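Side-chain contacts in ATP-dependent RNA helicase HrpB (Escherichia coli, PDB 6EUD), which hydrolyses ATP to ADP and phosphate and is a bacterial DExH-box NTPase of the DEAH/RHA helicase group: residues Ser351-Glu354 with Ile355-Ser358; Ser361-Leu364 with Met365-Gln369. All coordinates share one frame; numbering follows the deposited sequence.

Contact 1 of 2, residues Ser351-Glu354 with Ile355-Ser358; sequences SEPE and ILQS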
loop_
_atom_site.group_PDB
_atom_site.type_symbol
_atom_site.label_atom_id
_atom_site.label_comp_id
_atom_site.label_asym_id
_atom_site.label_seq_id
_atom_site.Cartn_x
_atom_site.Cartn_y
_atom_site.Cartn_z
ATOM N N SER A 351 13.725 8.065 -3.830
ATOM C CA SER A 351 12.283 8.176 -4.065
ATOM C C SER A 351 11.553 6.847 -3.837
ATOM O O SER A 351 12.109 5.784 -4.040
ATOM C CB SER A 351 12.015 8.661 -5.482
ATOM O OG SER A 351 12.570 9.941 -5.652
ATOM N N GLU A 352 10.304 6.934 -3.414
ATOM C CA GLU A 352 9.467 5.776 -3.194
ATOM C C GLU A 352 8.945 5.247 -4.536
ATOM O O GLU A 352 8.294 5.979 -5.273
ATOM C CB GLU A 352 8.310 6.153 -2.277
ATOM C CG GLU A 352 7.709 5.012 -1.473
ATOM C CD GLU A 352 6.668 5.529 -0.497
ATOM O OE1 GLU A 352 6.313 6.727 -0.610
ATOM O OE2 GLU A 352 6.212 4.755 0.372
ATOM N N PRO A 353 9.240 3.977 -4.855
ATOM C CA PRO A 353 8.760 3.314 -6.076
ATOM C C PRO A 353 7.230 3.235 -6.080
ATOM O O PRO A 353 6.644 3.114 -5.002
ATOM C CB PRO A 353 9.369 1.902 -5.985
ATOM C CG PRO A 353 10.467 1.994 -4.987
ATOM C CD PRO A 353 10.057 3.078 -4.020
ATOM N N GLU A 354 6.603 3.285 -7.252
ATOM C CA GLU A 354 5.127 3.239 -7.373
ATOM C C GLU A 354 4.507 1.964 -6.764
ATOM O O GLU A 354 3.410 2.000 -6.214
ATOM C CB GLU A 354 4.720 3.371 -8.856
ATOM C CG GLU A 354 3.227 3.306 -9.134
ATOM C CD GLU A 354 2.880 3.376 -10.629
ATOM O OE1 GLU A 354 3.784 3.256 -11.478
ATOM O OE2 GLU A 354 1.690 3.550 -10.964
ATOM N N ILE A 355 5.227 0.848 -6.821
ATOM C CA ILE A 355 4.712 -0.396 -6.267
ATOM C C ILE A 355 4.456 -0.314 -4.753
ATOM O O ILE A 355 3.653 -1.092 -4.211
ATOM C CB ILE A 355 5.667 -1.596 -6.570
ATOM C CG1 ILE A 355 4.973 -2.932 -6.254
ATOM C CG2 ILE A 355 7.017 -1.437 -5.839
ATOM C CD1 ILE A 355 5.713 -4.170 -6.757
ATOM N N LEU A 356 5.100 0.633 -4.071
ATOM C CA LEU A 356 4.906 0.752 -2.631
ATOM C C LEU A 356 3.735 1.659 -2.260
ATOM O O LEU A 356 3.267 1.629 -1.136
ATOM C CB LEU A 356 6.186 1.251 -1.963
ATOM C CG LEU A 356 7.357 0.276 -2.152
ATOM C CD1 LEU A 356 8.547 0.702 -1.362
ATOM C CD2 LEU A 356 6.976 -1.136 -1.784
ATOM N N GLN A 357 3.240 2.444 -3.204
ATOM C CA GLN A 357 2.236 3.438 -2.863
ATOM C C GLN A 357 0.902 3.213 -3.601
ATOM O O GLN A 357 -0.019 4.014 -3.478
ATOM C CB GLN A 357 2.806 4.851 -3.138
ATOM C CG GLN A 357 3.387 5.054 -4.562
ATOM C CD GLN A 357 4.335 6.273 -4.723
ATOM O OE1 GLN A 357 4.799 6.873 -3.744
ATOM N NE2 GLN A 357 4.626 6.622 -5.973
ATOM N N SER A 358 0.782 2.118 -4.346
ATOM C CA SER A 358 -0.400 1.941 -5.196
ATOM C C SER A 358 -1.278 0.710 -4.915
ATOM O O SER A 358 -0.857 -0.276 -4.301
ATOM C CB SER A 358 0.015 1.911 -6.675
ATOM O OG SER A 358 0.634 0.690 -7.014
HETATM O O HOH W 1 2.860 4.805 0.091
#
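Pro353 O accepts the N-H of Leu356 at 3.1 Å and Glu354 O that of Gln357 at 3.0 Å, each three residues on, so that the chain winds through two overlapping turns. Pro353, whose ring already fixes its phi, suits the entrance: its CD lies beside Leu356 CD1 (3.9 Å), the two side chains pointing the same way, and its CB meets Ile355 CG2. Glu354 O is gripped twice, because Ser358 OG donates to it at 3.2 Å from the face of the carbonyl opposite to Gln357 N. With OG between its own backbone N and carbonyl carbon (chi1 74°), the small serine can turn back to this oxygen. Gln357 folds back over the turns, its CG 3.5 Å from Glu354 O and its NE2 beside Glu354 CA, while OE1 faces Glu352. There the amide and carboxylate planes stand 66° apart, and OE1 of Gln357 and OE1 of Glu352, two acceptors, do not bond. An alanine in place of Gln357 would probably leave the Glu354 backbone less covered and open a gap beside Glu352. Glu354 itself, extended outward, hydrogen-bonds through OE1 to Leu133 N at the start of helix 133-145. Backbone angles at Glu354, Ile355 and Leu356 are those of two overlapping type I beta turns, here part of the loop leading to helix 361-370.

Contact 2 of 2, residues Ser361-Leu364 with Met365-Gln369; sequences SGLL and MELLQ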
loop_
_atom_site.group_PDB
_atom_site.type_symbol
_atom_site.label_atom_id
_atom_site.label_comp_id
_atom_site.label_asym_id
_atom_site.label_seq_id
_atom_site.Cartn_x
_atom_site.Cartn_y
_atom_site.Cartn_z
ATOM N N SER A 361 -4.523 -4.505 -6.651
ATOM C CA SER A 361 -5.513 -5.462 -7.135
ATOM C C SER A 361 -5.216 -5.895 -8.588
ATOM O O SER A 361 -5.339 -7.074 -8.913
ATOM C CB SER A 361 -6.923 -4.892 -7.018
ATOM O OG SER A 361 -7.068 -3.653 -7.689
ATOM N N GLY A 362 -4.807 -4.958 -9.450
ATOM C CA GLY A 362 -4.405 -5.311 -10.803
ATOM C C GLY A 362 -3.165 -6.204 -10.831
ATOM O O GLY A 362 -3.130 -7.214 -11.540
ATOM N N LEU A 363 -2.147 -5.830 -10.053
ATOM C CA LEU A 363 -0.910 -6.585 -9.970
ATOM C C LEU A 363 -1.150 -7.994 -9.463
ATOM O O LEU A 363 -0.593 -8.966 -9.979
ATOM C CB LEU A 363 0.080 -5.859 -9.067
ATOM C CG LEU A 363 1.352 -6.627 -8.717
ATOM C CD1 LEU A 363 2.107 -6.993 -9.979
ATOM C CD2 LEU A 363 2.210 -5.742 -7.838
ATOM N N LEU A 364 -1.990 -8.104 -8.446
ATOM C CA LEU A 364 -2.293 -9.401 -7.857
ATOM C C LEU A 364 -3.016 -10.269 -8.885
ATOM O O LEU A 364 -2.760 -11.466 -9.003
ATOM C CB LEU A 364 -3.133 -9.222 -6.586
ATOM C CG LEU A 364 -3.442 -10.428 -5.697
ATOM C CD1 LEU A 364 -2.140 -11.098 -5.289
ATOM C CD2 LEU A 364 -4.246 -10.001 -4.464
ATOM N N MET A 365 -3.914 -9.643 -9.632
ATOM C CA MET A 365 -4.628 -10.316 -10.699
ATOM C C MET A 365 -3.635 -10.807 -11.756
ATOM O O MET A 365 -3.758 -11.918 -12.224
ATOM C CB MET A 365 -5.677 -9.371 -11.297
ATOM C CG MET A 365 -6.525 -9.935 -12.414
ATOM S SD MET A 365 -7.698 -11.150 -11.841
ATOM C CE MET A 365 -8.695 -10.152 -10.779
ATOM N N GLU A 366 -2.629 -9.997 -12.094
ATOM C CA GLU A 366 -1.590 -10.415 -13.048
ATOM C C GLU A 366 -0.746 -11.589 -12.565
ATOM O O GLU A 366 -0.508 -12.543 -13.320
ATOM C CB GLU A 366 -0.646 -9.258 -13.379
ATOM C CG GLU A 366 -1.297 -8.071 -14.058
ATOM C CD GLU A 366 -1.730 -8.338 -15.499
ATOM O OE1 GLU A 366 -1.673 -9.499 -15.977
ATOM O OE2 GLU A 366 -2.126 -7.359 -16.157
ATOM N N LEU A 367 -0.263 -11.503 -11.327
ATOM C CA LEU A 367 0.553 -12.567 -10.740
ATOM C C LEU A 367 -0.218 -13.890 -10.647
ATOM O O LEU A 367 0.341 -14.945 -10.927
ATOM C CB LEU A 367 1.058 -12.151 -9.353
ATOM C CG LEU A 367 1.949 -10.903 -9.319
ATOM C CD1 LEU A 367 2.370 -10.572 -7.898
ATOM C CD2 LEU A 367 3.169 -11.084 -10.224
ATOM N N LEU A 368 -1.499 -13.835 -10.265
ATOM C CA LEU A 368 -2.330 -15.046 -10.197
ATOM C C LEU A 368 -2.485 -15.697 -11.571
ATOM O O LEU A 368 -2.269 -16.905 -11.721
ATOM C CB LEU A 368 -3.708 -14.729 -9.604
ATOM C CG LEU A 368 -3.752 -14.419 -8.103
ATOM C CD1 LEU A 368 -5.078 -13.777 -7.748
ATOM C CD2 LEU A 368 -3.520 -15.674 -7.268
ATOM N N GLN A 369 -2.846 -14.890 -12.568
ATOM C CA GLN A 369 -2.915 -15.332 -13.965
ATOM C C GLN A 369 -1.545 -15.833 -14.446
ATOM O O GLN A 369 -1.457 -16.750 -15.249
ATOM C CB GLN A 369 -3.407 -14.190 -14.868
ATOM C CG GLN A 369 -3.602 -14.562 -16.334
ATOM C CD GLN A 369 -3.809 -13.342 -17.219
ATOM O OE1 GLN A 369 -3.559 -12.208 -16.803
ATOM N NE2 GLN A 369 -4.271 -13.567 -18.440
#
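Leu363 and Leu367 meet one helical turn apart, their side chains set obliquely across each other, with CD1 of Leu363 4.0 Å from CG of Leu367. Leu367 has its CG beside the backbone N and anti to the carbonyl carbon (chi1 -61°), which brings that carbon back to 3.3 Å from Leu363 O. Leu364 and Leu368 repeat the spacing more loosely: CG of Leu364 lies 4.3 Å from CD1 of Leu368, while CG of Leu368 rests 3.2 Å from Leu364 O. Glu366 also lays its aliphatic part on the preceding turn, its CG 3.2 Å from Gly362 O, but a bend at chi2 (-71°) carries the carboxylate away from these neighbours.

Under the side chains runs regular alpha-helical bonding from residue i+4 to i, from Met365 N to Ser361 O through to Leu368 N to Leu364 O; the bond from Leu367 N to Leu363 O is the straightest, at 168°. Further out, the sides of the helix have different partners. Leu364 and Met365 pack on helix 386-398, where branched and flexible apolar chains suit a helix-helix surface, and Leu363 reaches Leu133 and Leu137 of helix 133-145. Ser361, short enough to stay near the backbone at the start of the helix, hydrogen-bonds through OG to Asp359 OD1.

Glu366 is buried, yet its OE2 forms a salt bridge with Arg109 of helix 106-113, and its backbone O accepts from Gln112 NE2. The chemistry is therefore mixed: leucines and a methionine provide apolar packing, while a buried carboxylate is paired with an arginine that probably stabilises its negative charge and adds a directional link to a neighbouring helix.

In the fold
Following the chain, helix 341-346 gives way to a loop in which contact 1 closes two short turns; Asp359 then leads into helix 361-370, whose successive turns are joined by contact 2. The contacts lie in series, neither enclosing nor crossing the other, with centres about 17 Å apart. They nevertheless touch, since Ile355 CD1 packs 4.0 Å from Leu363 CD2, and both residues also meet Leu133. Loop and helix thus both pack on helix 133-145. Both contacts belong to the C-terminal helicase region, whereas helices 106-113 and 133-145 belong to the ATP-binding region, so together they join the two helicase regions, with helix 386-398 packing against contact 2.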